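Hydroxyglutarate synthase (Pseudomonas putida, PDB 6W1G) catalyses the iron(II)-dependent decarboxylation and hydroxylation of 2-oxoadipate to D-2-hydroxyglutarate in D-lysine breakdown. Local coordinates at residues I62-Q67 / T228-D233; F88-M93 / E163-C168; A112-H117 / A442-S447; Q308-L313 / D398-S403. All coordinates share one frame; numbering follows the deposited sequence. Where two conformers were deposited one is given.

The four contacts lie at graded distances from the metal site: three come near it and one does not. Interactions 1 and 3 both reach the five-stranded mixed sheet, with centres 18 Å apart, and each includes an arginine whose side chain is about 8 Å from that of the iron ligand His70. Interaction 4 holds Val402, which binds 2-oxoadipate, and places the Leu400 side chain about 9 Å from the bound nickel. It touches interaction 3 through a salt bridge, Arg114 NE to Asp398 OD1, 2.8 Å. Interaction 2 lies away from the site yet leans on interaction 3, Phe88 CD2 reaching to 3.4 Å from Phe113 CD1; its centre is 33 Å from that of interaction 4.

Interaction 1: residues I62-Q67 / T228-D233; sequences IERLDQ and TPRTLD
Leu65 turns its CG anti to the backbone N (chi1 173°), and Arg230 does the same (chi1 178°) before running out extended; the two side chains cross at about a right angle. Leu65 CD1 rests on the aliphatic shaft of the arginine, 3.7 Å from Arg230 CD, while Leu65 CD2 packs against Leu232 CD1 at 3.9 Å. Past the shaft two guanidinium groups come together with their planes 78° apart, Arg64 NE lying in the plane of the Arg230 group, at its edge, 3.9 Å from Arg230 NH1. A shared anion explains this closeness: Glu68 OE1 forms salt bridges with both Arg64 NE and Arg230 NH1, and Glu61 takes Arg230 NH2. A methionine in place of Arg230 would probably leave Glu61 without this mate and Glu68 with one positive partner fewer. The backbones meet through a water 2.7 Å from both Leu65 O and Arg230 O. Thr228, on the same strand as the metal ligand His226, is hydrogen-bonded through OG1 to OE1 of the ligand Glu294. The whole is a buried arginine–carboxylate network flanking the iron site of a glyoxalase-clan fold.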
loop_
_atom_site.group_PDB
_atom_site.type_symbol
_atom_site.label_atom_id
_atom_site.label_comp_id
_atom_site.label_asym_id
_atom_site.label_seq_id
_atom_site.Cartn_x
_atom_site.Cartn_y
_atom_site.Cartn_z
ATOM N N ILE A 62 2.008 15.061 -7.964
ATOM C CA ILE A 62 0.840 15.527 -8.709
ATOM C C ILE A 62 0.629 14.692 -9.964
ATOM O O ILE A 62 -0.502 14.458 -10.378
ATOM C CB ILE A 62 0.980 17.037 -8.999
ATOM C CG1 ILE A 62 -0.347 17.659 -9.438
ATOM C CG2 ILE A 62 2.120 17.293 -9.991
ATOM C CD1 ILE A 62 -0.345 19.184 -9.317
ATOM N N GLU A 63 1.696 14.221 -10.589
ATOM C CA GLU A 63 1.555 13.454 -11.819
ATOM C C GLU A 63 1.162 12.002 -11.597
ATOM O O GLU A 63 0.646 11.378 -12.517
ATOM C CB GLU A 63 2.856 13.553 -12.615
ATOM C CG GLU A 63 3.220 15.017 -12.938
ATOM C CD GLU A 63 4.478 15.194 -13.762
ATOM O OE1 GLU A 63 5.255 14.230 -13.908
ATOM O OE2 GLU A 63 4.686 16.320 -14.262
ATOM N N ARG A 64 1.390 11.451 -10.423
ATOM C CA ARG A 64 1.084 10.039 -10.145
ATOM C C ARG A 64 -0.241 9.872 -9.408
ATOM O O ARG A 64 -0.773 8.762 -9.329
ATOM C CB ARG A 64 2.228 9.370 -9.350
ATOM C CG ARG A 64 2.132 9.565 -7.870
ATOM C CD ARG A 64 3.384 9.091 -7.082
ATOM N NE ARG A 64 3.008 8.694 -5.755
ATOM C CZ ARG A 64 3.783 8.096 -4.862
ATOM N NH1 ARG A 64 5.071 7.996 -5.051
ATOM N NH2 ARG A 64 3.247 7.571 -3.776
ATOM N N LEU A 65 -0.770 10.954 -8.834
ATOM C CA LEU A 65 -1.855 10.847 -7.863
ATOM C C LEU A 65 -3.118 10.225 -8.452
ATOM O O LEU A 65 -3.773 9.408 -7.803
ATOM C CB LEU A 65 -2.165 12.251 -7.360
ATOM C CG LEU A 65 -3.384 12.371 -6.450
ATOM C CD1 LEU A 65 -3.242 11.577 -5.185
ATOM C CD2 LEU A 65 -3.640 13.847 -6.178
ATOM N N ASP A 66 -3.520 10.644 -9.651
ATOM C CA ASP A 66 -4.826 10.263 -10.152
ATOM C C ASP A 66 -4.959 8.763 -10.343
ATOM O O ASP A 66 -6.050 8.221 -10.164
ATOM C CB ASP A 66 -5.131 10.945 -11.469
ATOM C CG ASP A 66 -6.484 10.550 -12.003
ATOM O OD1 ASP A 66 -7.478 10.801 -11.290
ATOM O OD2 ASP A 66 -6.548 9.958 -13.094
ATOM N N GLN A 67 -3.883 8.073 -10.684
ATOM C CA GLN A 67 -3.921 6.630 -10.896
ATOM C C GLN A 67 -3.386 5.826 -9.724
ATOM O O GLN A 67 -3.311 4.602 -9.819
ATOM C CB GLN A 67 -3.206 6.264 -12.200
ATOM C CG GLN A 67 -3.897 6.872 -13.433
ATOM C CD GLN A 67 -5.279 6.266 -13.643
ATOM O OE1 GLN A 67 -5.412 5.053 -13.770
ATOM N NE2 GLN A 67 -6.305 7.098 -13.651
ATOM N N THR A 228 -7.505 0.059 -3.568
ATOM C CA THR A 228 -7.653 1.284 -2.772
ATOM C C THR A 228 -7.057 2.455 -3.518
ATOM O O THR A 228 -5.836 2.463 -3.777
ATOM C CB THR A 228 -6.926 1.114 -1.435
ATOM O OG1 THR A 228 -7.493 -0.026 -0.799
ATOM C CG2 THR A 228 -7.073 2.352 -0.586
ATOM N N PRO A 229 -7.879 3.449 -3.856
ATOM C CA PRO A 229 -7.356 4.691 -4.426
ATOM C C PRO A 229 -6.859 5.606 -3.327
ATOM O O PRO A 229 -7.185 5.451 -2.151
ATOM C CB PRO A 229 -8.567 5.301 -5.135
ATOM C CG PRO A 229 -9.713 4.847 -4.340
ATOM C CD PRO A 229 -9.360 3.493 -3.744
ATOM N N ARG A 230 -6.073 6.596 -3.740
ATOM C CA ARG A 230 -5.482 7.576 -2.850
ATOM C C ARG A 230 -6.240 8.900 -2.917
ATOM O O ARG A 230 -6.386 9.496 -3.987
ATOM C CB ARG A 230 -4.013 7.831 -3.214
ATOM C CG ARG A 230 -3.369 8.889 -2.353
ATOM C CD ARG A 230 -1.919 9.129 -2.750
ATOM N NE ARG A 230 -1.366 10.222 -1.996
ATOM C CZ ARG A 230 -0.168 10.776 -2.193
ATOM N NH1 ARG A 230 0.634 10.335 -3.163
ATOM N NH2 ARG A 230 0.233 11.772 -1.431
ATOM N N THR A 231 -6.744 9.337 -1.763
ATOM C CA THR A 231 -7.319 10.662 -1.649
ATOM C C THR A 231 -6.387 11.585 -0.890
ATOM O O THR A 231 -5.641 11.167 -0.018
ATOM C CB THR A 231 -8.702 10.623 -0.969
ATOM O OG1 THR A 231 -9.296 11.924 -0.959
ATOM C CG2 THR A 231 -8.669 10.133 0.449
ATOM N N LEU A 232 -6.516 12.880 -1.198
ATOM C CA LEU A 232 -5.811 13.913 -0.445
ATOM C C LEU A 232 -6.518 14.295 0.860
ATOM O O LEU A 232 -5.960 15.021 1.655
ATOM C CB LEU A 232 -5.648 15.168 -1.308
ATOM C CG LEU A 232 -4.808 14.963 -2.560
ATOM C CD1 LEU A 232 -4.739 16.263 -3.368
ATOM C CD2 LEU A 232 -3.415 14.444 -2.247
ATOM N N ASP A 233 -7.750 13.841 1.109
ATOM C CA ASP A 233 -8.454 14.252 2.339
ATOM C C ASP A 233 -9.482 13.192 2.723
ATOM O O ASP A 233 -10.603 13.191 2.222
ATOM C CB ASP A 233 -9.108 15.625 2.161
ATOM C CG ASP A 233 -9.686 16.146 3.455
ATOM O OD1 ASP A 233 -9.880 15.374 4.420
ATOM O OD2 ASP A 233 -9.990 17.371 3.532
HETATM O O HOH W 1 -6.268 9.182 -6.694
#

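Interaction 2: residues F88-M93 / E163-C168; sequences FAVMGM and ELIAQC
Val90, in the last turn of helix 78-90, points its side chain at helix 159-171 and meets Ile165 and Cys168, which lie three residues apart on that helix; this is apolar helix-to-helix packing at a helix end closed by a Schellman motif. Cys168 points back at the valine, its SG anti to the backbone N (chi1 -175°), and both valine methyls face that sulfur: Cys168 SG is 4.0 Å from Val90 CG1 and equally far from Val90 CG2. With CG1 anti to the backbone N (chi1 173°), Val90 CG2 falls beside that N and also reaches the flank of Ile165, 4.2 Å from Ile165 CG1. One methyl is thus shared between the isoleucine and the cysteine, whereas the other serves the cysteine. Phe182 of helix 176-188 touches both Val90 and Ile165, and Leu174 touches both Val90 and Cys168, so Phe182 and Leu174 also border the contact. No hydrogen bond joins the two segments. Just beyond Val90 the helix stops: Gly92 adopts a positive phi of 71°, and its N bonds to Ala89 O at 3.0 Å. Phe88 O is gripped twice, by Met91 N and Met93 N, each at 3.0 Å and from opposite faces of the carbonyl plane.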
loop_
_atom_site.group_PDB
_atom_site.type_symbol
_atom_site.label_atom_id
_atom_site.label_comp_id
_atom_site.label_asym_id
_atom_site.label_seq_id
_atom_site.Cartn_x
_atom_site.Cartn_y
_atom_site.Cartn_z
ATOM N N PHE A 88 5.540 -10.295 -10.005
ATOM C CA PHE A 88 5.651 -8.878 -9.717
ATOM C C PHE A 88 7.013 -8.301 -10.085
ATOM O O PHE A 88 7.093 -7.116 -10.423
ATOM C CB PHE A 88 5.302 -8.626 -8.243
ATOM C CG PHE A 88 3.859 -8.799 -7.892
ATOM C CD1 PHE A 88 2.877 -8.295 -8.686
ATOM C CD2 PHE A 88 3.502 -9.438 -6.714
ATOM C CE1 PHE A 88 1.544 -8.438 -8.328
ATOM C CE2 PHE A 88 2.205 -9.581 -6.383
ATOM C CZ PHE A 88 1.230 -9.098 -7.191
ATOM N N ALA A 89 8.052 -9.111 -10.082
ATOM C CA ALA A 89 9.362 -8.625 -10.489
ATOM C C ALA A 89 9.390 -8.227 -11.962
ATOM O O ALA A 89 10.133 -7.316 -12.324
ATOM C CB ALA A 89 10.435 -9.689 -10.191
ATOM N N VAL A 90 8.560 -8.844 -12.810
ATOM C CA VAL A 90 8.444 -8.418 -14.213
ATOM C C VAL A 90 8.072 -6.952 -14.285
ATOM O O VAL A 90 8.448 -6.228 -15.211
ATOM C CB VAL A 90 7.402 -9.293 -14.957
ATOM C CG1 VAL A 90 7.161 -8.752 -16.356
ATOM C CG2 VAL A 90 7.892 -10.725 -14.990
ATOM N N MET A 91 7.287 -6.494 -13.310
ATOM C CA MET A 91 6.795 -5.125 -13.227
ATOM C C MET A 91 7.597 -4.258 -12.269
ATOM O O MET A 91 7.088 -3.227 -11.807
ATOM C CB MET A 91 5.327 -5.154 -12.830
ATOM C CG MET A 91 4.505 -5.891 -13.842
ATOM S SD MET A 91 2.752 -5.878 -13.554
ATOM C CE MET A 91 2.663 -6.849 -12.233
ATOM N N GLY A 92 8.829 -4.654 -11.949
ATOM C CA GLY A 92 9.654 -3.807 -11.139
ATOM C C GLY A 92 9.220 -3.702 -9.692
ATOM O O GLY A 92 9.588 -2.726 -9.021
ATOM N N MET A 93 8.449 -4.675 -9.202
ATOM C CA MET A 93 7.920 -4.625 -7.847
ATOM C C MET A 93 8.671 -5.623 -7.009
ATOM O O MET A 93 8.729 -6.804 -7.388
ATOM C CB MET A 93 6.427 -4.960 -7.888
ATOM C CG MET A 93 5.641 -3.918 -8.651
ATOM S SD MET A 93 3.970 -4.441 -9.167
ATOM C CE MET A 93 3.195 -4.356 -7.578
ATOM N N GLU A 163 5.130 -18.740 -18.721
ATOM C CA GLU A 163 6.077 -18.682 -19.825
ATOM C C GLU A 163 6.683 -17.295 -19.944
ATOM O O GLU A 163 7.887 -17.150 -20.177
ATOM C CB GLU A 163 5.375 -19.048 -21.130
ATOM C CG GLU A 163 5.010 -20.492 -21.261
ATOM C CD GLU A 163 4.117 -20.792 -22.434
ATOM O OE1 GLU A 163 3.693 -19.898 -23.219
ATOM O OE2 GLU A 163 3.789 -21.986 -22.572
ATOM N N LEU A 164 5.840 -16.251 -19.833
ATOM C CA LEU A 164 6.341 -14.900 -20.045
ATOM C C LEU A 164 7.192 -14.430 -18.871
ATOM O O LEU A 164 8.163 -13.690 -19.086
ATOM C CB LEU A 164 5.170 -13.959 -20.299
ATOM C CG LEU A 164 4.536 -14.128 -21.679
ATOM C CD1 LEU A 164 3.157 -13.459 -21.750
ATOM C CD2 LEU A 164 5.462 -13.525 -22.740
ATOM N N ILE A 165 6.913 -14.885 -17.652
ATOM C CA ILE A 165 7.793 -14.627 -16.509
ATOM C C ILE A 165 9.173 -15.225 -16.764
ATOM O O ILE A 165 10.219 -14.573 -16.613
ATOM C CB ILE A 165 7.188 -15.173 -15.214
ATOM C CG1 ILE A 165 5.904 -14.412 -14.857
ATOM C CG2 ILE A 165 8.166 -15.067 -14.073
ATOM C CD1 ILE A 165 5.087 -15.070 -13.777
ATOM N N ALA A 166 9.200 -16.486 -17.211
ATOM C CA ALA A 166 10.474 -17.158 -17.484
ATOM C C ALA A 166 11.223 -16.462 -18.613
ATOM O O ALA A 166 12.458 -16.304 -18.564
ATOM C CB ALA A 166 10.230 -18.636 -17.775
ATOM N N GLN A 167 10.499 -16.082 -19.665
ATOM C CA GLN A 167 11.092 -15.378 -20.789
ATOM C C GLN A 167 11.703 -14.053 -20.351
ATOM O O GLN A 167 12.847 -13.707 -20.732
ATOM C CB GLN A 167 10.044 -15.148 -21.854
ATOM C CG GLN A 167 10.575 -14.473 -23.076
ATOM C CD GLN A 167 9.487 -14.191 -24.090
ATOM O OE1 GLN A 167 8.613 -15.032 -24.331
ATOM N NE2 GLN A 167 9.565 -13.056 -24.730
ATOM N N CYS A 168 10.968 -13.291 -19.538
ATOM C CA CYS A 168 11.462 -12.011 -19.046
ATOM C C CYS A 168 12.772 -12.206 -18.305
ATOM O O CYS A 168 13.731 -11.447 -18.489
ATOM C CB CYS A 168 10.402 -11.365 -18.158
ATOM S SG CYS A 168 10.816 -9.753 -17.602
#

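Interaction 3: residues A112-H117 / A442-S447; sequences AFRAVH and ALYAQS
Val116 and Leu443 form the apolar part of a contact that lays the C-terminal helix 440-458 against the end of strand 108-114 in the five-stranded mixed sheet. Leu443 points toward the strand segment, and its two methyls both reach Val116 CB; the tightest approach is Val116 CG1 to Leu443 CD1, 3.7 Å. The polar part belongs to Arg114. Its CG sits between the backbone N and the carbonyl carbon (chi1 62°), from which the extended chain carries the guanidinium to Tyr444, with the group and the ring only 19° from parallel. Arg114 NH2 lies 3.8 Å from Tyr444 OH, a packing contact and not a hydrogen bond; the hydroxyl's main partner is Glu397 N, and Arg114 NE makes a salt bridge with Asp398 OD1. Arg114 NH1 turns back on its own segment and donates to Ala115 O at 2.9 Å, in the carbonyl plane. A leucine in place of Arg114 would probably leave Asp398 without this charged mate and Ala115 O without this donor, and would open a gap beside the Tyr444 ring. Solvent supplies the link between backbones: one water donates to Val116 O and to Leu443 O, 2.8 Å from each.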
loop_
_atom_site.group_PDB
_atom_site.type_symbol
_atom_site.label_atom_id
_atom_site.label_comp_id
_atom_site.label_asym_id
_atom_site.label_seq_id
_atom_site.Cartn_x
_atom_site.Cartn_y
_atom_site.Cartn_z
ATOM N N ALA A 112 4.486 -6.242 1.085
ATOM C CA ALA A 112 3.920 -5.493 -0.027
ATOM C C ALA A 112 4.931 -5.446 -1.171
ATOM O O ALA A 112 6.084 -5.083 -0.971
ATOM C CB ALA A 112 3.526 -4.083 0.348
ATOM N N PHE A 113 4.474 -5.764 -2.363
ATOM C CA PHE A 113 5.303 -5.664 -3.552
ATOM C C PHE A 113 5.135 -4.260 -4.131
ATOM O O PHE A 113 3.996 -3.825 -4.368
ATOM C CB PHE A 113 4.931 -6.744 -4.576
ATOM C CG PHE A 113 5.250 -8.124 -4.090
ATOM C CD1 PHE A 113 4.294 -8.901 -3.443
ATOM C CD2 PHE A 113 6.497 -8.678 -4.317
ATOM C CE1 PHE A 113 4.605 -10.193 -3.031
ATOM C CE2 PHE A 113 6.789 -9.947 -3.908
ATOM C CZ PHE A 113 5.830 -10.706 -3.257
ATOM N N ARG A 114 6.249 -3.574 -4.376
ATOM C CA ARG A 114 6.223 -2.217 -4.870
ATOM C C ARG A 114 7.571 -1.884 -5.481
ATOM O O ARG A 114 8.578 -2.544 -5.205
ATOM C CB ARG A 114 5.858 -1.177 -3.794
ATOM C CG ARG A 114 6.837 -1.111 -2.632
ATOM C CD ARG A 114 6.489 0.076 -1.772
ATOM N NE ARG A 114 7.368 0.352 -0.649
ATOM C CZ ARG A 114 8.410 1.197 -0.687
ATOM N NH1 ARG A 114 8.841 1.710 -1.817
ATOM N NH2 ARG A 114 8.993 1.556 0.451
ATOM N N ALA A 115 7.615 -0.824 -6.295
ATOM C CA ALA A 115 8.878 -0.238 -6.710
ATOM C C ALA A 115 9.477 0.489 -5.512
ATOM O O ALA A 115 8.827 0.795 -4.523
ATOM C CB ALA A 115 8.637 0.700 -7.857
ATOM N N VAL A 116 10.768 0.765 -5.617
ATOM C CA VAL A 116 11.533 1.235 -4.464
ATOM C C VAL A 116 12.164 2.616 -4.622
ATOM O O VAL A 116 12.515 3.250 -3.610
ATOM C CB VAL A 116 12.570 0.194 -4.009
ATOM C CG1 VAL A 116 11.877 -1.144 -3.659
ATOM C CG2 VAL A 116 13.685 0.068 -5.022
ATOM N N HIS A 117 12.325 3.111 -5.819
ATOM C CA HIS A 117 13.056 4.334 -6.097
ATOM C C HIS A 117 12.022 5.386 -6.471
ATOM O O HIS A 117 11.075 5.069 -7.214
ATOM C CB HIS A 117 14.011 4.075 -7.236
ATOM C CG HIS A 117 14.906 5.189 -7.591
ATOM N ND1 HIS A 117 14.470 6.331 -8.228
ATOM C CD2 HIS A 117 16.255 5.293 -7.515
ATOM C CE1 HIS A 117 15.511 7.086 -8.525
ATOM N NE2 HIS A 117 16.607 6.475 -8.107
ATOM N N ALA A 442 15.306 1.855 5.227
ATOM C CA ALA A 442 16.537 2.036 4.467
ATOM C C ALA A 442 16.255 2.621 3.093
ATOM O O ALA A 442 17.000 3.501 2.621
ATOM C CB ALA A 442 17.288 0.705 4.354
ATOM N N LEU A 443 15.161 2.185 2.461
ATOM C CA LEU A 443 14.798 2.711 1.151
ATOM C C LEU A 443 14.432 4.197 1.256
ATOM O O LEU A 443 14.794 4.997 0.385
ATOM C CB LEU A 443 13.616 1.917 0.588
ATOM C CG LEU A 443 13.922 0.473 0.210
ATOM C CD1 LEU A 443 12.629 -0.217 -0.183
ATOM C CD2 LEU A 443 14.925 0.428 -0.882
ATOM N N TYR A 444 13.706 4.592 2.304
ATOM C CA TYR A 444 13.360 5.994 2.472
ATOM C C TYR A 444 14.602 6.842 2.717
ATOM O O TYR A 444 14.740 7.943 2.174
ATOM C CB TYR A 444 12.366 6.183 3.614
ATOM C CG TYR A 444 11.001 5.584 3.384
ATOM C CD1 TYR A 444 10.333 5.748 2.187
ATOM C CD2 TYR A 444 10.381 4.876 4.386
ATOM C CE1 TYR A 444 9.081 5.176 1.977
ATOM C CE2 TYR A 444 9.108 4.322 4.168
ATOM C CZ TYR A 444 8.496 4.467 2.963
ATOM O OH TYR A 444 7.223 3.969 2.720
ATOM N N ALA A 445 15.524 6.342 3.537
ATOM C CA ALA A 445 16.765 7.063 3.776
ATOM C C ALA A 445 17.520 7.283 2.481
ATOM O O ALA A 445 18.121 8.353 2.280
ATOM C CB ALA A 445 17.628 6.339 4.813
ATOM N N GLN A 446 17.511 6.291 1.615
ATOM C CA GLN A 446 18.172 6.424 0.318
ATOM C C GLN A 446 17.515 7.467 -0.562
ATOM O O GLN A 446 18.191 8.246 -1.243
ATOM C CB GLN A 446 18.245 5.081 -0.424
ATOM C CG GLN A 446 19.165 4.097 0.210
ATOM C CD GLN A 446 19.241 2.785 -0.526
ATOM O OE1 GLN A 446 18.239 2.227 -0.917
ATOM N NE2 GLN A 446 20.437 2.307 -0.732
ATOM N N SER A 447 16.197 7.523 -0.580
ATOM C CA SER A 447 15.473 8.557 -1.328
ATOM C C SER A 447 15.842 9.952 -0.843
ATOM O O SER A 447 16.083 10.880 -1.649
ATOM C CB SER A 447 13.949 8.438 -1.147
ATOM O OG SER A 447 13.322 7.347 -1.779
HETATM O O HOH W 2 14.777 4.108 -2.301
#

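Interaction 4: residues Q308-L313 / D398-S403; sequences QLYDKL and DFLPVS
Tyr310 reaches across from helix 304-321 to Leu400, its hydroxyl at the far end of the ring meeting a leucine methyl: Tyr310 OH lies 3.9 Å from Leu400 CD2, and the two side chains cross at about a right angle. With CG anti to the backbone N (chi1 178°), the ring leaves the helix toward the loop. Beside it Asp311 OD1 comes to 4.1 Å from Pro401 CG; the same oxygen lies at the edge of the Tyr310 ring, in its plane. No hydrogen bond crosses between the segments, and between them the contact is two light touches. A second shell surrounds these residues. Phe341 meets the Tyr310 ring at about 60°, Leu400 packs on Leu264 and Gln266 of strand 264-275, and Pro401 leans on Arg307, whose ion pair with Asp311 OD2 is long and weak. One residue before Leu400, the Phe399 ring stands edge-to-face with His70 and forms a cation-pi pair with Arg298. The Leu400 side chain is about 8 Å from that of Glu294 and about 9 Å from the nickel that occupies the site here. Val402 binds 2-oxoadipate, which makes this irregular loop part of the substrate-binding site, with helix 304-321 packed against its Leu400 and Pro401.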
loop_
_atom_site.group_PDB
_atom_site.type_symbol
_atom_site.label_atom_id
_atom_site.label_comp_id
_atom_site.label_asym_id
_atom_site.label_seq_id
_atom_site.Cartn_x
_atom_site.Cartn_y
_atom_site.Cartn_z
ATOM N N GLN A 308 8.674 5.120 16.574
ATOM C CA GLN A 308 8.583 4.887 18.010
ATOM C C GLN A 308 7.594 5.837 18.672
ATOM O O GLN A 308 6.790 5.419 19.514
ATOM C CB GLN A 308 9.974 5.060 18.598
ATOM C CG GLN A 308 10.930 3.945 18.188
ATOM C CD GLN A 308 12.385 4.194 18.554
ATOM O OE1 GLN A 308 12.709 5.088 19.332
ATOM N NE2 GLN A 308 13.276 3.390 17.976
ATOM N N LEU A 309 7.614 7.110 18.278
ATOM C CA LEU A 309 6.673 8.076 18.834
ATOM C C LEU A 309 5.238 7.756 18.417
ATOM O O LEU A 309 4.326 7.750 19.249
ATOM C CB LEU A 309 7.119 9.480 18.423
ATOM C CG LEU A 309 6.249 10.596 18.966
ATOM C CD1 LEU A 309 6.174 10.619 20.513
ATOM C CD2 LEU A 309 6.755 11.935 18.431
ATOM N N TYR A 310 5.029 7.444 17.133
ATOM C CA TYR A 310 3.724 7.036 16.652
ATOM C C TYR A 310 3.182 5.869 17.467
ATOM O O TYR A 310 2.016 5.872 17.911
ATOM C CB TYR A 310 3.886 6.646 15.153
ATOM C CG TYR A 310 2.584 6.168 14.561
ATOM C CD1 TYR A 310 1.691 7.073 14.009
ATOM C CD2 TYR A 310 2.226 4.821 14.576
ATOM C CE1 TYR A 310 0.482 6.662 13.522
ATOM C CE2 TYR A 310 0.997 4.404 14.078
ATOM C CZ TYR A 310 0.129 5.337 13.555
ATOM O OH TYR A 310 -1.091 4.946 13.042
ATOM N N ASP A 311 3.983 4.820 17.593
ATOM C CA ASP A 311 3.506 3.620 18.273
ATOM C C ASP A 311 3.141 3.944 19.717
ATOM O O ASP A 311 2.140 3.440 20.248
ATOM C CB ASP A 311 4.576 2.526 18.197
ATOM C CG ASP A 311 4.876 2.037 16.755
ATOM O OD1 ASP A 311 4.139 2.394 15.809
ATOM O OD2 ASP A 311 5.864 1.284 16.587
ATOM N N LYS A 312 3.934 4.809 20.365
ATOM C CA LYS A 312 3.693 5.136 21.765
ATOM C C LYS A 312 2.364 5.856 21.940
ATOM O O LYS A 312 1.594 5.562 22.852
ATOM C CB LYS A 312 4.819 6.022 22.293
ATOM C CG LYS A 312 4.736 6.414 23.757
ATOM C CD LYS A 312 5.932 7.256 24.116
ATOM C CE LYS A 312 5.657 8.719 23.840
ATOM N NZ LYS A 312 5.842 9.516 25.088
ATOM N N LEU A 313 2.105 6.833 21.076
ATOM C CA LEU A 313 0.886 7.615 21.203
ATOM C C LEU A 313 -0.340 6.806 20.807
ATOM O O LEU A 313 -1.423 6.982 21.383
ATOM C CB LEU A 313 1.009 8.887 20.382
ATOM C CG LEU A 313 2.219 9.748 20.761
ATOM C CD1 LEU A 313 2.328 10.947 19.865
ATOM C CD2 LEU A 313 2.211 10.196 22.237
ATOM N N ASP A 398 4.212 2.380 2.168
ATOM C CA ASP A 398 3.944 1.077 2.807
ATOM C C ASP A 398 2.614 1.128 3.564
ATOM O O ASP A 398 1.696 1.846 3.157
ATOM C CB ASP A 398 5.182 0.698 3.595
ATOM C CG ASP A 398 6.368 0.546 2.668
ATOM O OD1 ASP A 398 6.335 -0.403 1.869
ATOM O OD2 ASP A 398 7.271 1.410 2.695
ATOM N N PHE A 399 2.494 0.328 4.619
ATOM C CA PHE A 399 1.204 0.099 5.254
ATOM C C PHE A 399 1.340 0.276 6.762
ATOM O O PHE A 399 2.462 0.358 7.299
ATOM C CB PHE A 399 0.696 -1.279 4.853
ATOM C CG PHE A 399 0.441 -1.336 3.369
ATOM C CD1 PHE A 399 -0.759 -0.923 2.873
ATOM C CD2 PHE A 399 1.424 -1.680 2.466
ATOM C CE1 PHE A 399 -1.014 -0.874 1.534
ATOM C CE2 PHE A 399 1.199 -1.591 1.105
ATOM C CZ PHE A 399 -0.035 -1.256 0.634
ATOM N N LEU A 400 0.197 0.410 7.437
ATOM C CA LEU A 400 0.257 0.608 8.871
ATOM C C LEU A 400 0.890 -0.592 9.567
ATOM O O LEU A 400 0.665 -1.750 9.174
ATOM C CB LEU A 400 -1.132 0.922 9.429
ATOM C CG LEU A 400 -1.730 2.266 8.977
ATOM C CD1 LEU A 400 -3.178 2.398 9.462
ATOM C CD2 LEU A 400 -0.872 3.451 9.449
ATOM N N PRO A 401 1.713 -0.366 10.576
ATOM C CA PRO A 401 2.310 -1.501 11.273
ATOM C C PRO A 401 1.289 -2.270 12.080
ATOM O O PRO A 401 0.264 -1.733 12.503
ATOM C CB PRO A 401 3.351 -0.855 12.192
ATOM C CG PRO A 401 2.899 0.536 12.378
ATOM C CD PRO A 401 2.179 0.924 11.118
ATOM N N VAL A 402 1.583 -3.555 12.281
ATOM C CA VAL A 402 0.811 -4.363 13.205
ATOM C C VAL A 402 1.154 -3.927 14.627
ATOM O O VAL A 402 2.331 -3.728 14.960
ATOM C CB VAL A 402 1.122 -5.860 13.013
ATOM C CG1 VAL A 402 0.239 -6.720 13.921
ATOM C CG2 VAL A 402 0.967 -6.297 11.556
ATOM N N SER A 403 0.137 -3.759 15.463
ATOM C CA SER A 403 0.373 -3.475 16.873
ATOM C C SER A 403 1.353 -4.486 17.466
ATOM O O SER A 403 1.218 -5.694 17.263
ATOM C CB SER A 403 -0.958 -3.561 17.611
ATOM O OG SER A 403 -1.458 -4.887 17.547
#